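Local coordinates for putative L-alanine-DL-glutamate epimerase (Burkholderia xenovorans, PDB 3SN0), which probably acts as a racemase or epimerase of the mandelate racemase/muconate lactonizing enzyme family, binding magnesium ions and small dicarboxylates such as fumarate, at residues A[241-246]-A[339-344]; A[120-125]-A[161-166]; A[39-44]-A[393-398]. All blocks are in the same frame, centred on the assembly; numbering follows the deposited sequence.

Contact 1. Residues A[241-246]-A[339-344]; sequences LFWVEI and LRIMET. With MG (magnesium ion), chain B.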
loop_
_atom_site.group_PDB
_atom_site.type_symbol
_atom_site.label_atom_id
_atom_site.label_comp_id
_atom_site.label_asym_id
_atom_site.label_seq_id
_atom_site.Cartn_x
_atom_site.Cartn_y
_atom_site.Cartn_z
ATOM N N LEU A 241 7.878 10.897 30.612
ATOM C CA LEU A 241 9.178 10.656 29.972
ATOM C C LEU A 241 9.358 11.539 28.737
ATOM O O LEU A 241 8.478 11.616 27.886
ATOM C CB LEU A 241 9.346 9.189 29.617
ATOM C CG LEU A 241 9.239 8.194 30.772
ATOM C CD1 LEU A 241 9.242 6.740 30.268
ATOM C CD2 LEU A 241 10.365 8.433 31.807
ATOM N N PHE A 242 10.505 12.215 28.681
ATOM C CA PHE A 242 10.881 13.127 27.585
ATOM C C PHE A 242 10.947 12.337 26.280
ATOM O O PHE A 242 10.425 12.756 25.262
ATOM C CB PHE A 242 12.235 13.742 27.907
ATOM C CG PHE A 242 12.716 14.793 26.941
ATOM C CD1 PHE A 242 12.431 16.122 27.150
ATOM C CD2 PHE A 242 13.547 14.457 25.889
ATOM C CE1 PHE A 242 12.926 17.092 26.289
ATOM C CE2 PHE A 242 14.037 15.424 25.032
ATOM C CZ PHE A 242 13.744 16.737 25.251
ATOM N N TRP A 243 11.569 11.170 26.348
ATOM C CA TRP A 243 11.464 10.186 25.285
ATOM C C TRP A 243 11.880 8.829 25.800
ATOM O O TRP A 243 12.539 8.722 26.856
ATOM C CB TRP A 243 12.247 10.561 24.027
ATOM C CG TRP A 243 13.763 10.433 23.992
ATOM C CD1 TRP A 243 14.513 9.379 24.393
ATOM C CD2 TRP A 243 14.685 11.380 23.425
ATOM N NE1 TRP A 243 15.842 9.608 24.138
ATOM C CE2 TRP A 243 15.970 10.831 23.536
ATOM C CE3 TRP A 243 14.543 12.643 22.829
ATOM C CZ2 TRP A 243 17.112 11.491 23.092
ATOM C CZ3 TRP A 243 15.682 13.302 22.404
ATOM C CH2 TRP A 243 16.944 12.729 22.532
ATOM N N VAL A 244 11.475 7.816 25.047
ATOM C CA VAL A 244 11.949 6.455 25.230
ATOM C C VAL A 244 12.711 6.074 23.975
ATOM O O VAL A 244 12.178 6.143 22.869
ATOM C CB VAL A 244 10.830 5.464 25.511
ATOM C CG1 VAL A 244 11.420 4.045 25.697
ATOM C CG2 VAL A 244 10.059 5.870 26.771
ATOM N N GLU A 245 13.975 5.712 24.173
ATOM C CA GLU A 245 14.913 5.459 23.091
ATOM C C GLU A 245 14.997 3.952 22.859
ATOM O O GLU A 245 15.274 3.199 23.790
ATOM C CB GLU A 245 16.278 6.031 23.484
ATOM C CG GLU A 245 17.252 6.279 22.348
ATOM C CD GLU A 245 18.477 7.069 22.796
ATOM O OE1 GLU A 245 19.556 6.810 22.231
ATOM O OE2 GLU A 245 18.381 7.933 23.706
ATOM N N ILE A 246 14.784 3.532 21.610
ATOM C CA ILE A 246 14.708 2.099 21.244
ATOM C C ILE A 246 15.459 1.923 19.928
ATOM O O ILE A 246 15.082 2.503 18.899
ATOM C CB ILE A 246 13.243 1.662 21.024
ATOM C CG1 ILE A 246 12.452 1.775 22.327
ATOM C CG2 ILE A 246 13.165 0.192 20.494
ATOM C CD1 ILE A 246 10.934 1.599 22.152
ATOM N N LEU A 339 16.895 20.879 15.416
ATOM C CA LEU A 339 17.656 20.261 16.499
ATOM C C LEU A 339 16.770 20.039 17.708
ATOM O O LEU A 339 16.267 20.983 18.294
ATOM C CB LEU A 339 18.848 21.137 16.891
ATOM C CG LEU A 339 19.792 20.617 17.985
ATOM C CD1 LEU A 339 20.700 19.552 17.402
ATOM C CD2 LEU A 339 20.593 21.797 18.577
ATOM N N ARG A 340 16.615 18.782 18.110
ATOM C CA ARG A 340 15.820 18.452 19.276
ATOM C C ARG A 340 16.461 18.852 20.584
ATOM O O ARG A 340 15.804 19.445 21.443
ATOM C CB ARG A 340 15.553 16.934 19.337
ATOM C CG ARG A 340 14.636 16.543 20.506
ATOM C CD ARG A 340 13.261 17.109 20.285
ATOM N NE ARG A 340 12.372 16.998 21.430
ATOM C CZ ARG A 340 12.275 17.876 22.434
ATOM N NH1 ARG A 340 13.055 18.954 22.504
ATOM N NH2 ARG A 340 11.364 17.661 23.384
ATOM N N ILE A 341 17.737 18.491 20.725
ATOM C CA ILE A 341 18.496 18.591 21.970
ATOM C C ILE A 341 19.883 17.999 21.661
ATOM O O ILE A 341 20.050 17.325 20.621
ATOM C CB ILE A 341 17.806 17.832 23.125
ATOM C CG1 ILE A 341 18.426 18.194 24.474
ATOM C CG2 ILE A 341 17.883 16.323 22.934
ATOM C CD1 ILE A 341 17.510 17.853 25.661
HETATM N N MSE A 342 20.878 18.253 22.516
HETATM C CA MSE A 342 22.183 17.596 22.373
HETATM C C MSE A 342 22.547 16.774 23.596
HETATM O O MSE A 342 22.412 17.212 24.734
HETATM C CB MSE A 342 23.325 18.572 22.067
HETATM C CG MSE A 342 24.755 17.850 21.932
HETATM SE SE MSE A 342 25.865 19.175 21.206
HETATM C CE MSE A 342 27.589 18.492 21.945
ATOM N N GLU A 343 22.965 15.546 23.338
ATOM C CA GLU A 343 23.460 14.646 24.361
ATOM C C GLU A 343 24.839 15.079 24.797
ATOM O O GLU A 343 25.651 15.522 23.980
ATOM C CB GLU A 343 23.569 13.241 23.772
ATOM C CG GLU A 343 24.061 12.212 24.757
ATOM C CD GLU A 343 24.248 10.835 24.169
ATOM O OE1 GLU A 343 24.275 10.677 22.929
ATOM O OE2 GLU A 343 24.373 9.900 24.971
ATOM N N THR A 344 25.125 14.930 26.077
ATOM C CA THR A 344 26.500 15.013 26.503
ATOM C C THR A 344 26.665 14.271 27.819
ATOM O O THR A 344 25.722 14.184 28.595
ATOM C CB THR A 344 26.966 16.484 26.640
ATOM O OG1 THR A 344 28.391 16.529 26.596
ATOM C CG2 THR A 344 26.475 17.086 27.949
HETATM MG MG MG B . 20.897 5.542 22.739
HETATM O O HOH W 1 10.124 14.998 23.764
HETATM O O HOH W 2 22.579 4.688 23.404
HETATM O O HOH W 3 19.871 3.901 22.266
HETATM O O HOH W 4 21.851 7.437 23.282
#

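Contact 2. Residues A[120-125]-A[161-166]; sequences PVYWSH and AIKTNI. With FUM (fumaric acid), chain C.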
loop_
_atom_site.group_PDB
_atom_site.type_symbol
_atom_site.label_atom_id
_atom_site.label_comp_id
_atom_site.label_asym_id
_atom_site.label_seq_id
_atom_site.Cartn_x
_atom_site.Cartn_y
_atom_site.Cartn_z
ATOM N N PRO A 120 20.805 23.605 24.303
ATOM C CA PRO A 120 20.412 22.800 25.462
ATOM C C PRO A 120 20.894 21.368 25.369
ATOM O O PRO A 120 20.862 20.776 24.292
ATOM C CB PRO A 120 18.880 22.845 25.423
ATOM C CG PRO A 120 18.581 24.135 24.710
ATOM C CD PRO A 120 19.634 24.203 23.638
ATOM N N VAL A 121 21.371 20.837 26.494
ATOM C CA VAL A 121 21.821 19.466 26.552
ATOM C C VAL A 121 20.989 18.641 27.488
ATOM O O VAL A 121 20.218 19.167 28.295
ATOM C CB VAL A 121 23.314 19.376 26.998
ATOM C CG1 VAL A 121 24.189 20.140 26.021
ATOM C CG2 VAL A 121 23.497 19.902 28.434
ATOM N N TYR A 122 21.131 17.325 27.367
ATOM C CA TYR A 122 20.812 16.434 28.474
ATOM C C TYR A 122 22.082 15.758 28.995
ATOM O O TYR A 122 23.033 15.498 28.235
ATOM C CB TYR A 122 19.748 15.415 28.112
ATOM C CG TYR A 122 20.102 14.364 27.090
ATOM C CD1 TYR A 122 20.663 13.150 27.484
ATOM C CD2 TYR A 122 19.805 14.540 25.741
ATOM C CE1 TYR A 122 20.952 12.157 26.560
ATOM C CE2 TYR A 122 20.094 13.546 24.808
ATOM C CZ TYR A 122 20.638 12.346 25.232
ATOM O OH TYR A 122 20.938 11.357 24.322
ATOM N N TRP A 123 22.085 15.503 30.298
ATOM C CA TRP A 123 23.168 14.805 30.980
ATOM C C TRP A 123 22.901 13.316 30.784
ATOM O O TRP A 123 21.992 12.730 31.393
ATOM C CB TRP A 123 23.179 15.179 32.466
ATOM C CG TRP A 123 24.183 14.478 33.336
ATOM C CD1 TRP A 123 24.883 13.341 33.055
ATOM C CD2 TRP A 123 24.546 14.844 34.667
ATOM N NE1 TRP A 123 25.681 12.993 34.112
ATOM C CE2 TRP A 123 25.484 13.888 35.125
ATOM C CE3 TRP A 123 24.170 15.888 35.521
ATOM C CZ2 TRP A 123 26.056 13.942 36.398
ATOM C CZ3 TRP A 123 24.755 15.951 36.788
ATOM C CH2 TRP A 123 25.685 14.984 37.211
ATOM N N SER A 124 23.699 12.730 29.914
ATOM C CA SER A 124 23.521 11.354 29.491
ATOM C C SER A 124 24.162 10.380 30.465
ATOM O O SER A 124 24.983 10.762 31.295
ATOM C CB SER A 124 24.098 11.189 28.087
ATOM O OG SER A 124 23.626 9.999 27.496
ATOM N N HIS A 125 23.819 9.102 30.338
ATOM C CA HIS A 125 24.383 8.058 31.201
ATOM C C HIS A 125 24.347 8.477 32.668
ATOM O O HIS A 125 25.342 8.424 33.375
ATOM C CB HIS A 125 25.789 7.700 30.726
ATOM C CG HIS A 125 25.819 7.318 29.275
ATOM N ND1 HIS A 125 26.189 8.202 28.283
ATOM C CD2 HIS A 125 25.433 6.185 28.647
ATOM C CE1 HIS A 125 26.049 7.614 27.105
ATOM N NE2 HIS A 125 25.598 6.387 27.298
ATOM N N ALA A 161 17.629 18.077 31.756
ATOM C CA ALA A 161 17.250 16.712 31.338
ATOM C C ALA A 161 18.350 15.724 31.637
ATOM O O ALA A 161 19.509 16.081 31.622
ATOM C CB ALA A 161 16.895 16.676 29.842
ATOM N N ILE A 162 17.976 14.462 31.889
ATOM C CA ILE A 162 18.938 13.404 32.186
ATOM C C ILE A 162 18.466 12.124 31.501
ATOM O O ILE A 162 17.265 11.959 31.300
ATOM C CB ILE A 162 19.085 13.158 33.734
ATOM C CG1 ILE A 162 17.760 12.681 34.346
ATOM C CG2 ILE A 162 19.570 14.431 34.428
ATOM C CD1 ILE A 162 17.772 12.549 35.871
ATOM N N LYS A 163 19.407 11.250 31.116
ATOM C CA LYS A 163 19.060 9.977 30.486
ATOM C C LYS A 163 19.634 8.791 31.227
ATOM O O LYS A 163 20.850 8.732 31.495
ATOM C CB LYS A 163 19.514 9.928 29.027
ATOM C CG LYS A 163 18.916 8.751 28.256
ATOM C CD LYS A 163 19.108 8.868 26.740
ATOM C CE LYS A 163 20.503 8.466 26.292
ATOM N NZ LYS A 163 20.736 8.841 24.875
ATOM N N THR A 164 18.760 7.838 31.538
ATOM C CA THR A 164 19.158 6.617 32.194
ATOM C C THR A 164 18.922 5.407 31.281
ATOM O O THR A 164 18.377 5.536 30.178
ATOM C CB THR A 164 18.443 6.431 33.561
ATOM O OG1 THR A 164 19.064 5.349 34.254
ATOM C CG2 THR A 164 16.920 6.148 33.403
ATOM N N ASN A 165 19.320 4.239 31.760
ATOM C CA ASN A 165 19.196 2.963 31.022
ATOM C C ASN A 165 18.456 1.979 31.939
ATOM O O ASN A 165 17.671 2.424 32.760
ATOM C CB ASN A 165 20.591 2.466 30.604
ATOM C CG ASN A 165 21.320 3.443 29.687
ATOM O OD1 ASN A 165 21.939 4.419 30.150
ATOM N ND2 ASN A 165 21.283 3.172 28.364
ATOM N N ILE A 166 18.663 0.667 31.811
ATOM C CA ILE A 166 17.860 -0.291 32.566
ATOM C C ILE A 166 18.720 -0.882 33.670
ATOM O O ILE A 166 19.822 -1.381 33.391
ATOM C CB ILE A 166 17.348 -1.443 31.693
ATOM C CG1 ILE A 166 16.643 -0.908 30.442
ATOM C CG2 ILE A 166 16.377 -2.337 32.500
ATOM C CD1 ILE A 166 16.400 -1.994 29.362
HETATM O OXT FUM C . 24.470 -0.479 27.618
HETATM C C FUM C . 25.391 0.073 26.960
HETATM O O FUM C . 26.467 -0.535 26.731
HETATM C C4 FUM C . 25.270 1.467 26.469
HETATM C C5 FUM C . 24.169 2.198 26.661
HETATM C C6 FUM C . 24.074 3.587 26.143
HETATM O O7 FUM C . 25.094 4.110 25.615
HETATM O O8 FUM C . 22.973 4.204 26.242
HETATM O O HOH W 5 22.056 6.912 29.155
#

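Contact 3. Residues A[39-44]-A[393-398]; sequences EGFGSP and GGLLQY. With FUM (fumaric acid), chain C.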
loop_
_atom_site.group_PDB
_atom_site.type_symbol
_atom_site.label_atom_id
_atom_site.label_comp_id
_atom_site.label_asym_id
_atom_site.label_seq_id
_atom_site.Cartn_x
_atom_site.Cartn_y
_atom_site.Cartn_z
ATOM N N GLU A 39 35.994 2.603 18.772
ATOM C CA GLU A 39 35.877 1.172 18.409
ATOM C C GLU A 39 35.090 0.337 19.406
ATOM O O GLU A 39 34.621 -0.750 19.074
ATOM C CB GLU A 39 37.257 0.558 18.211
ATOM C CG GLU A 39 37.964 1.125 16.989
ATOM C CD GLU A 39 39.245 0.394 16.629
ATOM O OE1 GLU A 39 39.655 -0.545 17.335
ATOM O OE2 GLU A 39 39.858 0.772 15.623
ATOM N N GLY A 40 34.953 0.832 20.629
ATOM C CA GLY A 40 34.397 0.028 21.715
ATOM C C GLY A 40 32.904 -0.216 21.650
ATOM O O GLY A 40 32.421 -1.214 22.193
ATOM N N PHE A 41 32.180 0.649 20.957
ATOM C CA PHE A 41 30.732 0.474 20.804
ATOM C C PHE A 41 30.434 -0.441 19.611
ATOM O O PHE A 41 29.758 -0.056 18.663
ATOM C CB PHE A 41 30.042 1.832 20.689
ATOM C CG PHE A 41 28.560 1.798 20.999
ATOM C CD1 PHE A 41 28.090 1.256 22.199
ATOM C CD2 PHE A 41 27.646 2.329 20.105
ATOM C CE1 PHE A 41 26.734 1.242 22.489
ATOM C CE2 PHE A 41 26.281 2.326 20.392
ATOM C CZ PHE A 41 25.828 1.776 21.588
ATOM N N GLY A 42 30.916 -1.677 19.713
ATOM C CA GLY A 42 30.642 -2.741 18.754
ATOM C C GLY A 42 31.357 -2.640 17.415
ATOM O O GLY A 42 30.936 -3.279 16.452
ATOM N N SER A 43 32.485 -1.916 17.389
ATOM C CA SER A 43 33.091 -1.462 16.140
ATOM C C SER A 43 34.595 -1.771 16.017
ATOM O O SER A 43 35.400 -0.855 15.783
ATOM C CB SER A 43 32.873 0.054 16.025
ATOM O OG SER A 43 31.468 0.385 15.994
ATOM N N PRO A 44 34.982 -3.045 16.160
ATOM C CA PRO A 44 36.363 -3.406 15.940
ATOM C C PRO A 44 36.663 -3.217 14.463
ATOM O O PRO A 44 35.780 -3.486 13.624
ATOM C CB PRO A 44 36.392 -4.901 16.301
ATOM C CG PRO A 44 35.022 -5.350 16.125
ATOM C CD PRO A 44 34.152 -4.228 16.450
ATOM N N GLY A 393 37.970 -2.156 25.019
ATOM C CA GLY A 393 36.958 -2.273 26.062
ATOM C C GLY A 393 35.565 -2.052 25.486
ATOM O O GLY A 393 35.164 -2.732 24.535
ATOM N N GLY A 394 34.832 -1.093 26.033
ATOM C CA GLY A 394 33.486 -0.804 25.539
ATOM C C GLY A 394 32.604 -2.021 25.743
ATOM O O GLY A 394 32.617 -2.619 26.824
ATOM N N LEU A 395 31.865 -2.422 24.709
ATOM C CA LEU A 395 30.973 -3.586 24.846
ATOM C C LEU A 395 31.716 -4.870 25.233
ATOM O O LEU A 395 31.139 -5.760 25.892
ATOM C CB LEU A 395 30.127 -3.810 23.586
ATOM C CG LEU A 395 29.242 -2.629 23.179
ATOM C CD1 LEU A 395 28.416 -2.962 21.913
ATOM C CD2 LEU A 395 28.319 -2.156 24.325
ATOM N N LEU A 396 32.989 -4.967 24.857
ATOM C CA LEU A 396 33.793 -6.151 25.222
ATOM C C LEU A 396 34.220 -6.227 26.695
ATOM O O LEU A 396 34.434 -7.333 27.219
ATOM C CB LEU A 396 35.025 -6.254 24.341
ATOM C CG LEU A 396 34.767 -6.212 22.833
ATOM C CD1 LEU A 396 36.019 -6.699 22.133
ATOM C CD2 LEU A 396 33.563 -7.068 22.417
ATOM N N GLN A 397 34.341 -5.092 27.378
ATOM C CA GLN A 397 34.815 -5.121 28.774
ATOM C C GLN A 397 33.714 -5.294 29.831
ATOM O O GLN A 397 34.015 -5.706 30.960
ATOM C CB GLN A 397 35.686 -3.904 29.095
ATOM C CG GLN A 397 34.944 -2.640 29.443
ATOM C CD GLN A 397 34.697 -2.476 30.932
ATOM O OE1 GLN A 397 35.625 -2.543 31.740
ATOM N NE2 GLN A 397 33.438 -2.238 31.302
ATOM N N TYR A 398 32.461 -4.968 29.494
ATOM C CA TYR A 398 31.328 -5.333 30.366
ATOM C C TYR A 398 31.294 -6.853 30.506
ATOM O O TYR A 398 31.010 -7.390 31.576
ATOM C CB TYR A 398 29.980 -4.902 29.779
ATOM C CG TYR A 398 29.719 -3.412 29.718
ATOM C CD1 TYR A 398 29.125 -2.739 30.785
ATOM C CD2 TYR A 398 30.028 -2.685 28.574
ATOM C CE1 TYR A 398 28.863 -1.369 30.720
ATOM C CE2 TYR A 398 29.778 -1.325 28.500
ATOM C CZ TYR A 398 29.197 -0.671 29.574
ATOM O OH TYR A 398 28.951 0.667 29.489
HETATM O OXT FUM C . 24.470 -0.479 27.618
HETATM C C FUM C . 25.391 0.073 26.960
HETATM O O FUM C . 26.467 -0.535 26.731
HETATM C C4 FUM C . 25.270 1.467 26.469
HETATM C C5 FUM C . 24.169 2.198 26.661
HETATM C C6 FUM C . 24.074 3.587 26.143
HETATM O O7 FUM C . 25.094 4.110 25.615
HETATM O O8 FUM C . 22.973 4.204 26.242
#

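Contact 1. Residues A[241-246]-A[339-344]
Phe242 and Trp243 meet Arg340 and Ile341 in a buried contact made by side chains, where the chain enters strands 243-245 and 342-344, two non-neighbouring strands of the enolase-superfamily barrel. The nearest CA atoms, of Phe242 and Ile341, are 10.9 Å apart, so side chains bridge the space between the strands. Phe242, with CG anti to its own backbone nitrogen (chi1 -175°), sends its ring toward the arginine. CZ sits off-centre over one face of the Arg340 guanidinium, with CZ 3.2 Å from Arg340 NH2 and the two flat groups 37° apart. A water ties the same pair together: it donates to Phe242 O and accepts from Arg340 NH2 at 3.0 Å. The guanidinium is also held from outside: NE forms a salt bridge with Glu227 of the second subunit, linking this end of the barrel to the assembly. Beside it, Ile341 is shared by both aromatics. Its CD1 approaches Phe242 CZ at 3.9 Å, whereas its CG2 packs 3.7 Å from CH2 of Trp243. The indole also receives Arg340 CG at its edge, close to the ring plane. At its other end the indole turns its N-H to the metal site. Trp243 NE1 donates to Glu245 OE2 at 3.1 Å, on the anti side but 26° out of the carboxylate plane, and OE2 also forms a salt bridge with Lys163. Asp219, Glu269 and three waters complete the magnesium site, where Glu245 OE1, in the one of two modelled conformers described, binds the metal at 1.9 Å.

Contact 2. Residues A[120-125]-A[161-166]
Two torsions bring Tyr122 and Lys163 together: chi1 of 67° sets the tyrosine CG between its backbone nitrogen and carbonyl carbon, and a bend at chi3 of 79° turns the otherwise extended lysine toward the phenol. Lys163 NZ then comes in at the edge of the ring, near its plane, and donates to Tyr122 OH at 2.6 Å. The two side chains cross at an angle, with Lys163 CB 3.6 Å from Tyr122 CE1 and NZ at the phenol oxygen, in the one of two modelled lysine conformers described here. The Lys163 amine is gripped a second time by a salt bridge to Glu245, and Ser124 OG, next to Lys163 CE, is hydrogen-bonded to Glu343. Beneath these groups the backbones run as parallel neighbours, the local strand axes 37° apart. Ladder bonds join Trp123 N to Ala161 O at 3.0 Å and Lys163 N to Trp123 O, also at 3.0 Å, forming the single bridge of Trp123 with Ile162. At the start of the pair Tyr122 CB and Ala161 CB pack at 3.6 Å. Farther along, both segments converge on the ligand: His125 NE2 donates to fumarate O7 at 2.9 Å, at the edge of the imidazole, near its plane, and Asn165 ND2 to fumarate O8 at 2.9 Å. Second-shell partners probably fix these donors, Asp345 on His125 ND1, Thr128 on Asn165 OD1; a water donates to that same OD1 at 2.7 Å and accepts weakly from His125 N. Ligand-binding residues at the C-terminal ends of parallel barrel strands are characteristic of the enolase superfamily, here with one fumarate carboxylate held between two adjacent strands.

Contact 3. Residues A[39-44]-A[393-398]
Gly40 and Gly394 bring their CA atoms to 4.0 Å, close enough for a nearly straight bond from Leu395 N to Gly40 O of 2.8 Å, with an angle of 166° at the hydrogen. Gly40 O also accepts a weak bond from Gly42 N, at 2.9 Å, which closes the inverse gamma turn centred on Phe41. Without side chains on either glycine, the turn lies directly against the first residues of helix 395-401; the positive phi of Gly394, 63°, is one that favours glycine. In this way the loop that follows strand 32-37 of the N-terminal domain meets the C-terminal helix, an arrangement consistent with the capping domain of the enolase superfamily, which closes over the mouth of the barrel. Leu395 lies against the turn, its two methyls taking different partners: CD1 packs 3.6 Å from Gly42 N, whereas CD2 touches Phe41 CD1 at 4.0 Å. The same CD2 lies 3.4 Å from fumarate O, so Leu395 forms part of the pocket wall. Phe41 also packs on Pro78 of the third subunit and meets Phe320 edge-to-face. One turn along the helix, Tyr398 CE2 approaches fumarate O at 3.8 Å, its ring in a cation-pi contact with Arg178 and its OH hydrogen-bonded to His133.

Overall arrangement
From the N terminus, the first segment reached is 39-44, but its partner 393-398 comes almost at the end, so contact 3 closes a loop holding nearly the whole chain. Contacts 1 and 2 are both nested inside it. Contact 2 closes first, joining strand 118-123 to 161-168; contact 1 follows in series, linking strands 243-245 and 342-344. These two touch, with centres about 8 Å apart: strands 118-123 and 342-344 are sheet neighbours, and Glu245 meets Lys163. Contact 3 stays about 7 Å from contact 2 at the nearest atoms, yet both touch the fumarate; contact 3 ties a loop of the N-terminal domain to the C-terminal helix beside the ligand.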